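Local structure of type ii site-specific deoxyribonuclease (Klebsiella pneumoniae, 6EKR) at residues 91-96 / 145-150; 180-185 / 295-300; 40-45 / 55-60; 65-70 / 118-123. The protein is a restriction endonuclease of the PD-(D/E)xK nuclease class that probably cleaves DNA at a specific sequence as a type II enzyme. The protein carries 2 engineered substitutions. One frame throughout, in Å; residues are numbered along the deposited sequence.

Interaction 1 (91-96 / 145-150); sequences SLRDIG and LKWMIP
With CG anti to the carbonyl carbon (chi1 -61°), Leu-92 sends its two methyls across to Trp-147 and to Met-148, a selenomethionine. These three side chains dominate a helix-end packing contact in the nuclease, where the chain following helix 78-91 meets the last turn of helix 132-148. The backbones come close, with CA of Leu-92 5.1 Å from CA of Met-148. The two methyls of Leu-92 divide the work: CD1 reaches the edge of the indole, 4.0 Å from Trp-147 CE3, while CD2 meets the selenium of Met-148 as the two side chains cross at about a right angle. Arg-93 starts off away from the helix, but its chain bends at chi2, which turns CD, and the far end of the side chain comes nearer, with NH1 3.3 Å from Trp-147 CB. Its guanidinium is inclined 50° to the indole, and Trp-147 O lies over one face of the group. No hydrogen bond spans the two segments, and the contact is mainly apolar and buried. Leu-290 of helix 286-298 touches both Leu-92 and Met-148, closing a three-way junction, whereas Trp-147 also reaches Ile-22 and Leu-26 of helix 22-39. Ile-95 meets Met-148 through two branches: CG2 stands 4.1 Å from Met-148 CG, and CD1 stands 4.1 Å from Met-148 SE.

Interaction 2 (180-185 / 295-300); sequences IVIKSA and SFFRSQ. Engineered in segment 180-185: Ala-185 (natural residue Lys).
Phe-297 drives the rim of its ring into the backbone at the end of strand 179-183, so that an aromatic edge faces a peptide chain as well as other side chains. Ile-182 O and Ser-184 N both lie in the plane of the ring, the oxygen 3.4 Å from Phe-297 CZ and the nitrogen 3.6 Å from Phe-297 CE1. No hydrogen bond crosses between the segments; the C-H edge of the ring, slightly positive, would be a mildly favourable neighbour for the carbonyl oxygen. With CG anti to the carbonyl carbon (chi1 -77°), the ring leaves the helix toward the strand end. Apolar contact completes the fit: Ile-182 CG2 also reaches Phe-297 CZ, the two side chains lying oblique to each other, and Ser-184 CB sits 3.7 Å from Phe-297 CE1. Over one face of the same ring, towards its rim, stands CD2 of the preceding Phe-296, 3.6 Å above the plane. Just beyond, the helix is ended by a Schellman motif in which Gln-300 has positive phi (73°), with Gly-301 N paired to Phe-296 O and a weak bond from Gln-300 N to Phe-297 O. The contact lies at an outermost strand, 179-183, of the mixed sheet: Ile-182 and Phe-297 both touch Val-191 on the adjacent antiparallel strand 190-194, Phe-296 meets Phe-223 of strand 222-227, and Leu-145 of helix 132-148 packs on Ile-182.

Interaction 3 (40-45 / 55-60); sequences AGYGYF and EYHSFT
Gly-41 and Thr-60 exchange two backbone hydrogen bonds, each 2.8 Å from N to O, at one end of an antiparallel beta hairpin. Gly-43 and Ser-58 form the next hydrogen-bonded pair, with distances of 3.1 Å from Gly-43 N to Ser-58 O and 2.9 Å from Ser-58 N to Gly-43 O. A fifth bond runs from Phe-45 N to Tyr-56 O. Among the side chains, Ser-58 OG donates to Phe-59 O from above the carbonyl plane, Tyr-42 OH bonds to Asp-71, Tyr-44 OH to Ser-47, and Tyr-56 OH to both Asp-267 and His-243. The non-hydrogen-bonded positions hold an aromatic cluster. Tyr-42 CD1 lies 3.4 Å above the Phe-59 ring, near its rim, with the planes 37° apart, and Tyr-42 crosses His-57 at about a right angle, its OH 3.4 Å from His-57 CB. On the His-57 ring itself, Tyr-44 CA makes a CH-pi contact, 3.7 Å from the centroid. Strand 53-61 is the middle one of three: its other edge bonds to Ser-66 and Val-69, while Phe-59 packs on Cys-120 and Leu-124 of helix 101-125.

Interaction 4 (65-70 / 118-123); sequences YSRPVR and VACCFD
The backbone of 65-70 passes in extended form beside residues 118-123 of helix 101-125, approaching most closely where CA of Ser-66 lies 5.0 Å from CA of Asp-123. The polar part is a salt bridge in which Arg-67 presents its guanidinium side-on to Asp-123. Arg-67 NE bonds to Asp-123 OD2 at 2.8 Å and Arg-67 NH2 to Asp-123 OD1 at 2.9 Å; each oxygen uses its syn lone pair and lies in the guanidinium plane. The two flat groups are nearly coplanar, 25° apart. To get there, the arginine places CG between its backbone N and carbonyl carbon (chi1 68°) and bends again at chi3. OD2 is held a second time, by a weak bond from Arg-67 N at 3.3 Å, so one residue grips the carboxylate with both backbone and side chain. Ala-119 CB lies against one face of the guanidinium, 3.7 Å from its plane and over its centre, which supports the flat group from that face. Next along the helix, Cys-120 SG takes up the apolar part: Val-69 CG2 approaches it to 3.6 Å and Ser-66 CB to 3.8 Å. Ser-66 OG donates to Arg-67 O and accepts a bond from Phe-59 N, linking the loop to strand 53-61. The whole is a bidentate, side-on arginine-aspartate salt bridge, here fastening an extended loop to the flank of a helix.

Overall arrangement
Along the chain interaction 3 comes first, followed by interactions 4 and 1, whose segments alternate, and then interaction 2. They form two groups. Interactions 3 and 4, with centres 9 Å apart, share the junction between the three-stranded sheet and helix 101-125, and touch through Phe-59 N and Ser-66 OG. Interactions 1 and 2, 12 Å apart, meet where helices 132-148 and 286-298 adjoin the mixed sheet: Leu-145 CD1 packs on Ile-182 CD1, and Gly-96 O probably accepts a bond from Arg-298 NH1. The centres of interactions 2 and 3 are 39 Å apart, across the chain's centre. Consecutive helices 101-125 and 132-148 connect the hairpin end to the nuclease sheet.

Interaction 1 (91-96 / 145-150)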
loop_
_atom_site.group_PDB
_atom_site.type_symbol
_atom_site.label_atom_id
_atom_site.label_comp_id
_atom_site.label_asym_id
_atom_site.label_seq_id
_atom_site.Cartn_x
_atom_site.Cartn_y
_atom_site.Cartn_z
ATOM N N SER A 91 -25.454 -23.130 15.670
ATOM C CA SER A 91 -25.857 -23.194 14.273
ATOM C C SER A 91 -24.681 -23.537 13.350
ATOM O O SER A 91 -24.879 -24.171 12.309
ATOM C CB SER A 91 -26.556 -21.906 13.845
ATOM O OG SER A 91 -25.796 -20.773 14.204
ATOM N N LEU A 92 -23.463 -23.151 13.738
ATOM C CA LEU A 92 -22.264 -23.535 12.986
ATOM C C LEU A 92 -22.026 -25.058 12.937
ATOM O O LEU A 92 -21.466 -25.563 11.963
ATOM C CB LEU A 92 -21.027 -22.819 13.524
ATOM C CG LEU A 92 -21.005 -21.288 13.478
ATOM C CD1 LEU A 92 -20.011 -20.715 14.476
ATOM C CD2 LEU A 92 -20.708 -20.789 12.069
ATOM N N ARG A 93 -22.459 -25.781 13.974
ATOM C CA ARG A 93 -22.376 -27.254 14.002
ATOM C C ARG A 93 -23.282 -27.938 12.972
ATOM O O ARG A 93 -22.945 -28.999 12.442
ATOM C CB ARG A 93 -22.694 -27.798 15.400
ATOM C CG ARG A 93 -21.468 -28.037 16.303
ATOM C CD ARG A 93 -21.045 -26.774 17.055
ATOM N NE ARG A 93 -19.991 -27.042 18.036
ATOM C CZ ARG A 93 -19.058 -26.162 18.396
ATOM N NH1 ARG A 93 -19.035 -24.951 17.844
ATOM N NH2 ARG A 93 -18.139 -26.494 19.298
ATOM N N ASP A 94 -24.435 -27.333 12.708
ATOM C CA ASP A 94 -25.343 -27.819 11.670
ATOM C C ASP A 94 -25.631 -26.732 10.619
ATOM O O ASP A 94 -26.775 -26.300 10.427
ATOM C CB ASP A 94 -26.634 -28.423 12.271
ATOM C CG ASP A 94 -27.307 -27.508 13.300
ATOM O OD1 ASP A 94 -26.854 -26.360 13.504
ATOM O OD2 ASP A 94 -28.304 -27.944 13.915
ATOM N N ILE A 95 -24.566 -26.290 9.954
ATOM C CA ILE A 95 -24.678 -25.340 8.847
ATOM C C ILE A 95 -24.897 -26.091 7.536
ATOM O O ILE A 95 -25.507 -25.554 6.611
ATOM C CB ILE A 95 -23.454 -24.379 8.756
ATOM C CG1 ILE A 95 -23.657 -23.344 7.645
ATOM C CG2 ILE A 95 -22.158 -25.157 8.557
ATOM C CD1 ILE A 95 -22.621 -22.245 7.609
ATOM N N GLY A 96 -24.407 -27.331 7.468
ATOM C CA GLY A 96 -24.675 -28.208 6.321
ATOM C C GLY A 96 -26.164 -28.360 6.016
ATOM O O GLY A 96 -26.596 -28.145 4.874
ATOM N N LEU A 145 -14.038 -20.123 12.479
ATOM C CA LEU A 145 -13.795 -21.091 11.419
ATOM C C LEU A 145 -13.407 -22.453 11.976
ATOM O O LEU A 145 -13.543 -23.466 11.302
ATOM C CB LEU A 145 -12.728 -20.587 10.456
ATOM C CG LEU A 145 -13.196 -19.530 9.460
ATOM C CD1 LEU A 145 -12.057 -19.106 8.563
ATOM C CD2 LEU A 145 -14.343 -20.064 8.640
ATOM N N LYS A 146 -12.931 -22.475 13.213
ATOM C CA LYS A 146 -12.505 -23.719 13.842
ATOM C C LYS A 146 -13.681 -24.480 14.432
ATOM O O LYS A 146 -13.680 -25.703 14.475
ATOM C CB LYS A 146 -11.476 -23.435 14.930
ATOM C CG LYS A 146 -10.882 -24.673 15.557
ATOM C CD LYS A 146 -9.818 -25.280 14.669
ATOM C CE LYS A 146 -9.094 -26.405 15.380
ATOM N NZ LYS A 146 -7.922 -26.880 14.607
ATOM N N TRP A 147 -14.683 -23.748 14.897
ATOM C CA TRP A 147 -15.886 -24.365 15.420
ATOM C C TRP A 147 -16.624 -25.052 14.292
ATOM O O TRP A 147 -17.210 -26.116 14.469
ATOM C CB TRP A 147 -16.809 -23.312 16.024
ATOM C CG TRP A 147 -16.405 -22.827 17.369
ATOM C CD1 TRP A 147 -15.676 -23.503 18.297
ATOM C CD2 TRP A 147 -16.740 -21.570 17.958
ATOM N NE1 TRP A 147 -15.521 -22.737 19.423
ATOM C CE2 TRP A 147 -16.168 -21.545 19.240
ATOM C CE3 TRP A 147 -17.465 -20.460 17.523
ATOM C CZ2 TRP A 147 -16.295 -20.454 20.089
ATOM C CZ3 TRP A 147 -17.588 -19.380 18.366
ATOM C CH2 TRP A 147 -17.009 -19.383 19.634
HETATM N N MSE A 148 -16.591 -24.419 13.129
HETATM C CA MSE A 148 -17.407 -24.819 11.997
HETATM C C MSE A 148 -16.874 -26.031 11.257
HETATM O O MSE A 148 -17.536 -27.060 11.189
HETATM C CB MSE A 148 -17.541 -23.653 11.033
HETATM C CG MSE A 148 -18.566 -23.868 9.960
HETATM SE SE MSE A 148 -18.720 -22.280 8.901
HETATM C CE MSE A 148 -16.945 -22.272 8.133
ATOM N N ILE A 149 -15.689 -25.902 10.683
ATOM C CA ILE A 149 -15.087 -26.999 9.946
ATOM C C ILE A 149 -13.894 -27.508 10.723
ATOM O O ILE A 149 -12.760 -27.286 10.323
ATOM C CB ILE A 149 -14.599 -26.535 8.569
ATOM C CG1 ILE A 149 -13.634 -25.361 8.728
ATOM C CG2 ILE A 149 -15.770 -26.140 7.696
ATOM C CD1 ILE A 149 -13.226 -24.717 7.433
ATOM N N PRO A 150 -14.135 -28.181 11.842
ATOM C CA PRO A 150 -13.002 -28.518 12.712
ATOM C C PRO A 150 -12.132 -29.672 12.218
ATOM O O PRO A 150 -11.224 -30.089 12.927
ATOM C CB PRO A 150 -13.676 -28.945 14.022
ATOM C CG PRO A 150 -15.127 -28.661 13.856
ATOM C CD PRO A 150 -15.405 -28.655 12.412
#

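Interaction 2 (180-185 / 295-300)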
loop_
_atom_site.group_PDB
_atom_site.type_symbol
_atom_site.label_atom_id
_atom_site.label_comp_id
_atom_site.label_asym_id
_atom_site.label_seq_id
_atom_site.Cartn_x
_atom_site.Cartn_y
_atom_site.Cartn_z
ATOM N N ILE A 180 -5.456 -15.991 6.754
ATOM C CA ILE A 180 -5.691 -17.345 7.287
ATOM C C ILE A 180 -5.647 -18.374 6.172
ATOM O O ILE A 180 -6.299 -18.218 5.154
ATOM C CB ILE A 180 -7.031 -17.476 8.065
ATOM C CG1 ILE A 180 -6.939 -16.759 9.415
ATOM C CG2 ILE A 180 -7.385 -18.942 8.294
ATOM C CD1 ILE A 180 -8.256 -16.582 10.144
ATOM N N VAL A 181 -4.863 -19.423 6.369
ATOM C CA VAL A 181 -4.801 -20.521 5.422
ATOM C C VAL A 181 -5.477 -21.744 6.029
ATOM O O VAL A 181 -5.100 -22.205 7.106
ATOM C CB VAL A 181 -3.335 -20.854 5.009
ATOM C CG1 VAL A 181 -3.300 -21.912 3.917
ATOM C CG2 VAL A 181 -2.609 -19.605 4.550
ATOM N N ILE A 182 -6.498 -22.244 5.341
ATOM C CA ILE A 182 -7.118 -23.512 5.696
ATOM C C ILE A 182 -6.941 -24.464 4.529
ATOM O O ILE A 182 -7.417 -24.179 3.434
ATOM C CB ILE A 182 -8.611 -23.363 5.998
ATOM C CG1 ILE A 182 -8.837 -22.299 7.078
ATOM C CG2 ILE A 182 -9.174 -24.693 6.433
ATOM C CD1 ILE A 182 -10.272 -21.879 7.259
ATOM N N LYS A 183 -6.243 -25.577 4.762
ATOM C CA LYS A 183 -6.023 -26.609 3.749
ATOM C C LYS A 183 -6.985 -27.773 3.944
ATOM O O LYS A 183 -7.217 -28.207 5.074
ATOM C CB LYS A 183 -4.576 -27.111 3.784
ATOM C CG LYS A 183 -4.331 -28.330 2.906
ATOM C CD LYS A 183 -2.856 -28.658 2.766
ATOM C CE LYS A 183 -2.635 -29.927 1.925
ATOM N NZ LYS A 183 -3.116 -29.810 0.513
ATOM N N SER A 184 -7.535 -28.270 2.834
ATOM C CA SER A 184 -8.502 -29.376 2.852
ATOM C C SER A 184 -7.838 -30.702 3.180
ATOM O O SER A 184 -6.853 -31.093 2.541
ATOM C CB SER A 184 -9.248 -29.488 1.517
ATOM O OG SER A 184 -10.273 -30.468 1.595
ATOM N N ALA A 185 -8.395 -31.393 4.170
ATOM C CA ALA A 185 -7.877 -32.686 4.605
ATOM C C ALA A 185 -7.902 -33.769 3.519
ATOM O O ALA A 185 -7.190 -34.768 3.628
ATOM C CB ALA A 185 -8.644 -33.158 5.818
ATOM N N SER A 295 -19.188 -24.542 2.347
ATOM C CA SER A 295 -19.562 -25.105 1.067
ATOM C C SER A 295 -18.330 -25.553 0.280
ATOM O O SER A 295 -18.327 -26.645 -0.282
ATOM C CB SER A 295 -20.390 -24.089 0.281
ATOM O OG SER A 295 -20.422 -24.385 -1.102
ATOM N N PHE A 296 -17.288 -24.716 0.272
ATOM C CA PHE A 296 -16.023 -24.995 -0.425
ATOM C C PHE A 296 -15.411 -26.296 0.032
ATOM O O PHE A 296 -14.947 -27.097 -0.789
ATOM C CB PHE A 296 -15.008 -23.859 -0.214
ATOM C CG PHE A 296 -13.641 -24.130 -0.807
ATOM C CD1 PHE A 296 -13.351 -23.764 -2.116
ATOM C CD2 PHE A 296 -12.644 -24.740 -0.048
ATOM C CE1 PHE A 296 -12.095 -24.012 -2.668
ATOM C CE2 PHE A 296 -11.382 -24.992 -0.589
ATOM C CZ PHE A 296 -11.105 -24.625 -1.896
ATOM N N PHE A 297 -15.403 -26.494 1.344
ATOM C CA PHE A 297 -14.771 -27.661 1.921
ATOM C C PHE A 297 -15.649 -28.906 1.862
ATOM O O PHE A 297 -15.127 -30.028 1.766
ATOM C CB PHE A 297 -14.277 -27.369 3.333
ATOM C CG PHE A 297 -13.002 -26.573 3.364
ATOM C CD1 PHE A 297 -11.771 -27.202 3.205
ATOM C CD2 PHE A 297 -13.033 -25.195 3.532
ATOM C CE1 PHE A 297 -10.596 -26.478 3.229
ATOM C CE2 PHE A 297 -11.867 -24.466 3.556
ATOM C CZ PHE A 297 -10.642 -25.110 3.405
ATOM N N ARG A 298 -16.968 -28.712 1.900
ATOM C CA ARG A 298 -17.905 -29.809 1.657
ATOM C C ARG A 298 -17.674 -30.312 0.233
ATOM O O ARG A 298 -17.534 -31.517 0.005
ATOM C CB ARG A 298 -19.360 -29.368 1.878
ATOM C CG ARG A 298 -20.405 -30.392 1.443
ATOM C CD ARG A 298 -21.797 -30.117 2.022
ATOM N NE ARG A 298 -22.365 -28.822 1.632
ATOM C CZ ARG A 298 -23.568 -28.381 2.012
ATOM N NH1 ARG A 298 -24.354 -29.126 2.787
ATOM N NH2 ARG A 298 -23.988 -27.181 1.623
ATOM N N SER A 299 -17.590 -29.371 -0.704
ATOM C CA SER A 299 -17.224 -29.662 -2.084
ATOM C C SER A 299 -15.828 -30.299 -2.225
ATOM O O SER A 299 -15.518 -30.900 -3.254
ATOM C CB SER A 299 -17.307 -28.384 -2.910
ATOM O OG SER A 299 -16.766 -28.575 -4.198
ATOM N N GLN A 300 -14.995 -30.160 -1.193
ATOM C CA GLN A 300 -13.622 -30.690 -1.189
ATOM C C GLN A 300 -12.675 -29.881 -2.108
ATOM O O GLN A 300 -11.536 -30.287 -2.375
ATOM C CB GLN A 300 -13.619 -32.210 -1.486
ATOM C CG GLN A 300 -14.305 -33.055 -0.367
ATOM C CD GLN A 300 -14.772 -34.453 -0.804
ATOM O OE1 GLN A 300 -14.045 -35.191 -1.475
ATOM N NE2 GLN A 300 -15.988 -34.821 -0.403
#

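Interaction 3 (40-45 / 55-60)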
loop_
_atom_site.group_PDB
_atom_site.type_symbol
_atom_site.label_atom_id
_atom_site.label_comp_id
_atom_site.label_asym_id
_atom_site.label_seq_id
_atom_site.Cartn_x
_atom_site.Cartn_y
_atom_site.Cartn_z
ATOM N N ALA A 40 -19.133 4.134 27.974
ATOM C CA ALA A 40 -19.314 4.854 26.719
ATOM C C ALA A 40 -20.722 5.392 26.511
ATOM O O ALA A 40 -21.711 4.695 26.767
ATOM C CB ALA A 40 -18.903 3.989 25.549
ATOM N N GLY A 41 -20.798 6.639 26.049
ATOM C CA GLY A 41 -22.023 7.163 25.477
ATOM C C GLY A 41 -22.247 6.497 24.128
ATOM O O GLY A 41 -21.308 5.977 23.513
ATOM N N TYR A 42 -23.491 6.503 23.661
ATOM C CA TYR A 42 -23.825 5.890 22.387
ATOM C C TYR A 42 -24.943 6.653 21.705
ATOM O O TYR A 42 -26.077 6.638 22.179
ATOM C CB TYR A 42 -24.228 4.427 22.587
ATOM C CG TYR A 42 -24.520 3.702 21.298
ATOM C CD1 TYR A 42 -23.512 3.480 20.358
ATOM C CD2 TYR A 42 -25.799 3.245 21.013
ATOM C CE1 TYR A 42 -23.768 2.810 19.166
ATOM C CE2 TYR A 42 -26.071 2.575 19.824
ATOM C CZ TYR A 42 -25.050 2.359 18.903
ATOM O OH TYR A 42 -25.310 1.708 17.716
ATOM N N GLY A 43 -24.628 7.309 20.593
ATOM C CA GLY A 43 -25.623 8.102 19.870
ATOM C C GLY A 43 -25.514 8.084 18.352
ATOM O O GLY A 43 -24.578 7.512 17.793
ATOM N N TYR A 44 -26.486 8.705 17.684
ATOM C CA TYR A 44 -26.423 8.887 16.238
ATOM C C TYR A 44 -25.271 9.838 15.920
ATOM O O TYR A 44 -25.113 10.865 16.560
ATOM C CB TYR A 44 -27.754 9.426 15.677
ATOM C CG TYR A 44 -27.631 9.928 14.256
ATOM C CD1 TYR A 44 -27.901 9.094 13.175
ATOM C CD2 TYR A 44 -27.196 11.233 13.995
ATOM C CE1 TYR A 44 -27.759 9.553 11.876
ATOM C CE2 TYR A 44 -27.046 11.697 12.705
ATOM C CZ TYR A 44 -27.328 10.856 11.651
ATOM O OH TYR A 44 -27.178 11.329 10.367
ATOM N N PHE A 45 -24.474 9.492 14.926
ATOM C CA PHE A 45 -23.293 10.275 14.610
ATOM C C PHE A 45 -23.420 11.012 13.284
ATOM O O PHE A 45 -23.213 12.219 13.221
ATOM C CB PHE A 45 -22.056 9.377 14.592
ATOM C CG PHE A 45 -20.858 10.016 13.956
ATOM C CD1 PHE A 45 -20.098 10.947 14.655
ATOM C CD2 PHE A 45 -20.483 9.686 12.661
ATOM C CE1 PHE A 45 -18.989 11.538 14.071
ATOM C CE2 PHE A 45 -19.376 10.279 12.073
ATOM C CZ PHE A 45 -18.629 11.205 12.778
ATOM N N GLU A 55 -27.682 5.313 8.034
ATOM C CA GLU A 55 -27.359 5.977 9.289
ATOM C C GLU A 55 -26.300 5.218 10.073
ATOM O O GLU A 55 -26.335 3.986 10.158
ATOM C CB GLU A 55 -28.614 6.162 10.138
ATOM C CG GLU A 55 -29.536 7.260 9.633
ATOM C CD GLU A 55 -30.727 7.502 10.545
ATOM O OE1 GLU A 55 -30.965 6.694 11.478
ATOM O OE2 GLU A 55 -31.432 8.509 10.319
ATOM N N TYR A 56 -25.363 5.966 10.643
ATOM C CA TYR A 56 -24.322 5.380 11.476
ATOM C C TYR A 56 -24.318 5.986 12.866
ATOM O O TYR A 56 -24.539 7.183 13.026
ATOM C CB TYR A 56 -22.953 5.578 10.830
ATOM C CG TYR A 56 -22.697 4.710 9.620
ATOM C CD1 TYR A 56 -22.179 3.423 9.765
ATOM C CD2 TYR A 56 -22.964 5.174 8.326
ATOM C CE1 TYR A 56 -21.931 2.623 8.658
ATOM C CE2 TYR A 56 -22.721 4.372 7.214
ATOM C CZ TYR A 56 -22.208 3.100 7.394
ATOM O OH TYR A 56 -21.961 2.294 6.318
ATOM N N HIS A 57 -24.064 5.148 13.866
ATOM C CA HIS A 57 -23.888 5.601 15.244
ATOM C C HIS A 57 -22.419 5.613 15.661
ATOM O O HIS A 57 -21.563 5.050 14.984
ATOM C CB HIS A 57 -24.680 4.713 16.200
ATOM C CG HIS A 57 -26.137 5.055 16.282
ATOM N ND1 HIS A 57 -26.998 4.918 15.213
ATOM C CD2 HIS A 57 -26.887 5.505 17.313
ATOM C CE1 HIS A 57 -28.213 5.280 15.581
ATOM N NE2 HIS A 57 -28.172 5.643 16.849
ATOM N N SER A 58 -22.132 6.257 16.783
ATOM C CA SER A 58 -20.791 6.254 17.349
ATOM C C SER A 58 -20.842 6.102 18.864
ATOM O O SER A 58 -21.811 6.522 19.488
ATOM C CB SER A 58 -20.085 7.548 16.990
ATOM O OG SER A 58 -19.207 7.930 18.023
ATOM N N PHE A 59 -19.813 5.490 19.445
ATOM C CA PHE A 59 -19.636 5.485 20.893
ATOM C C PHE A 59 -18.806 6.702 21.260
ATOM O O PHE A 59 -17.924 7.107 20.505
ATOM C CB PHE A 59 -18.925 4.221 21.373
ATOM C CG PHE A 59 -19.720 2.949 21.186
ATOM C CD1 PHE A 59 -20.606 2.513 22.159
ATOM C CD2 PHE A 59 -19.559 2.171 20.049
ATOM C CE1 PHE A 59 -21.327 1.334 21.986
ATOM C CE2 PHE A 59 -20.284 0.993 19.871
ATOM C CZ PHE A 59 -21.160 0.578 20.837
ATOM N N THR A 60 -19.092 7.291 22.414
ATOM C CA THR A 60 -18.374 8.480 22.874
ATOM C C THR A 60 -17.778 8.282 24.259
ATOM O O THR A 60 -18.282 7.480 25.052
ATOM C CB THR A 60 -19.289 9.713 22.920
ATOM O OG1 THR A 60 -20.517 9.369 23.570
ATOM C CG2 THR A 60 -19.583 10.216 21.520
#

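Interaction 4 (65-70 / 118-123)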
loop_
_atom_site.group_PDB
_atom_site.type_symbol
_atom_site.label_atom_id
_atom_site.label_comp_id
_atom_site.label_asym_id
_atom_site.label_seq_id
_atom_site.Cartn_x
_atom_site.Cartn_y
_atom_site.Cartn_z
ATOM N N TYR A 65 -14.588 10.246 19.882
ATOM C CA TYR A 65 -15.588 9.447 19.151
ATOM C C TYR A 65 -14.973 8.151 18.639
ATOM O O TYR A 65 -13.802 8.116 18.271
ATOM C CB TYR A 65 -16.128 10.219 17.938
ATOM C CG TYR A 65 -17.191 11.262 18.225
ATOM C CD1 TYR A 65 -18.527 11.033 17.891
ATOM C CD2 TYR A 65 -16.852 12.495 18.799
ATOM C CE1 TYR A 65 -19.504 11.992 18.142
ATOM C CE2 TYR A 65 -17.822 13.461 19.059
ATOM C CZ TYR A 65 -19.142 13.203 18.726
ATOM O OH TYR A 65 -20.102 14.160 18.972
ATOM N N SER A 66 -15.770 7.091 18.605
ATOM C CA SER A 66 -15.354 5.858 17.971
ATOM C C SER A 66 -15.632 5.986 16.482
ATOM O O SER A 66 -16.369 6.874 16.071
ATOM C CB SER A 66 -16.138 4.683 18.541
ATOM O OG SER A 66 -17.477 4.749 18.116
ATOM N N ARG A 67 -15.035 5.106 15.680
ATOM C CA ARG A 67 -15.402 4.963 14.271
ATOM C C ARG A 67 -16.911 4.715 14.160
ATOM O O ARG A 67 -17.529 4.238 15.117
ATOM C CB ARG A 67 -14.625 3.810 13.627
ATOM C CG ARG A 67 -14.999 2.443 14.150
ATOM C CD ARG A 67 -14.015 1.405 13.694
ATOM N NE ARG A 67 -12.714 1.582 14.333
ATOM C CZ ARG A 67 -11.598 0.972 13.956
ATOM N NH1 ARG A 67 -11.596 0.130 12.930
ATOM N NH2 ARG A 67 -10.475 1.211 14.608
ATOM N N PRO A 68 -17.505 5.028 12.994
ATOM C CA PRO A 68 -18.954 4.912 12.841
ATOM C C PRO A 68 -19.433 3.460 12.886
ATOM O O PRO A 68 -18.766 2.562 12.363
ATOM C CB PRO A 68 -19.210 5.537 11.467
ATOM C CG PRO A 68 -17.938 5.343 10.723
ATOM C CD PRO A 68 -16.858 5.494 11.753
ATOM N N VAL A 69 -20.590 3.256 13.505
ATOM C CA VAL A 69 -21.135 1.930 13.775
ATOM C C VAL A 69 -22.570 1.834 13.261
ATOM O O VAL A 69 -23.430 2.634 13.633
ATOM C CB VAL A 69 -21.078 1.612 15.300
ATOM C CG1 VAL A 69 -22.161 0.635 15.720
ATOM C CG2 VAL A 69 -19.720 1.067 15.679
ATOM N N ARG A 70 -22.817 0.857 12.395
ATOM C CA ARG A 70 -24.172 0.570 11.958
ATOM C C ARG A 70 -24.980 0.020 13.122
ATOM O O ARG A 70 -24.846 -1.149 13.487
ATOM C CB ARG A 70 -24.195 -0.392 10.767
ATOM C CG ARG A 70 -24.168 0.308 9.424
ATOM C CD ARG A 70 -24.310 -0.667 8.284
ATOM N NE ARG A 70 -25.658 -1.215 8.206
ATOM C CZ ARG A 70 -26.037 -2.174 7.368
ATOM N NH1 ARG A 70 -25.173 -2.722 6.519
ATOM N NH2 ARG A 70 -27.292 -2.591 7.387
ATOM N N VAL A 118 -14.404 -4.531 19.979
ATOM C CA VAL A 118 -12.997 -4.381 20.298
ATOM C C VAL A 118 -12.429 -3.137 19.622
ATOM O O VAL A 118 -11.713 -2.366 20.248
ATOM C CB VAL A 118 -12.192 -5.617 19.930
ATOM C CG1 VAL A 118 -10.717 -5.361 20.146
ATOM C CG2 VAL A 118 -12.634 -6.791 20.766
ATOM N N ALA A 119 -12.779 -2.933 18.359
ATOM C CA ALA A 119 -12.272 -1.804 17.590
ATOM C C ALA A 119 -12.620 -0.454 18.223
ATOM O O ALA A 119 -11.736 0.381 18.419
ATOM C CB ALA A 119 -12.764 -1.878 16.129
ATOM N N CYS A 120 -13.895 -0.249 18.552
ATOM C CA CYS A 120 -14.355 1.000 19.159
ATOM C C CYS A 120 -13.727 1.292 20.517
ATOM O O CYS A 120 -13.516 2.451 20.869
ATOM C CB CYS A 120 -15.875 1.001 19.309
ATOM S SG CYS A 120 -16.735 1.052 17.766
ATOM N N CYS A 121 -13.458 0.238 21.285
ATOM C CA CYS A 121 -12.725 0.360 22.545
ATOM C C CYS A 121 -11.359 1.020 22.364
ATOM O O CYS A 121 -10.978 1.895 23.151
ATOM C CB CYS A 121 -12.577 -1.001 23.198
ATOM S SG CYS A 121 -14.058 -1.528 24.070
ATOM N N PHE A 122 -10.645 0.610 21.315
ATOM C CA PHE A 122 -9.362 1.212 20.940
ATOM C C PHE A 122 -9.459 2.648 20.447
ATOM O O PHE A 122 -8.534 3.427 20.638
ATOM C CB PHE A 122 -8.665 0.380 19.865
ATOM C CG PHE A 122 -7.941 -0.818 20.398
ATOM C CD1 PHE A 122 -6.576 -0.955 20.201
ATOM C CD2 PHE A 122 -8.625 -1.818 21.100
ATOM C CE1 PHE A 122 -5.904 -2.075 20.692
ATOM C CE2 PHE A 122 -7.958 -2.939 21.592
ATOM C CZ PHE A 122 -6.602 -3.067 21.389
ATOM N N ASP A 123 -10.554 2.995 19.781
ATOM C CA ASP A 123 -10.728 4.363 19.313
ATOM C C ASP A 123 -10.939 5.314 20.485
ATOM O O ASP A 123 -10.539 6.475 20.420
ATOM C CB ASP A 123 -11.900 4.464 18.344
ATOM C CG ASP A 123 -11.792 3.496 17.185
ATOM O OD1 ASP A 123 -10.703 3.344 16.595
ATOM O OD2 ASP A 123 -12.826 2.890 16.850
#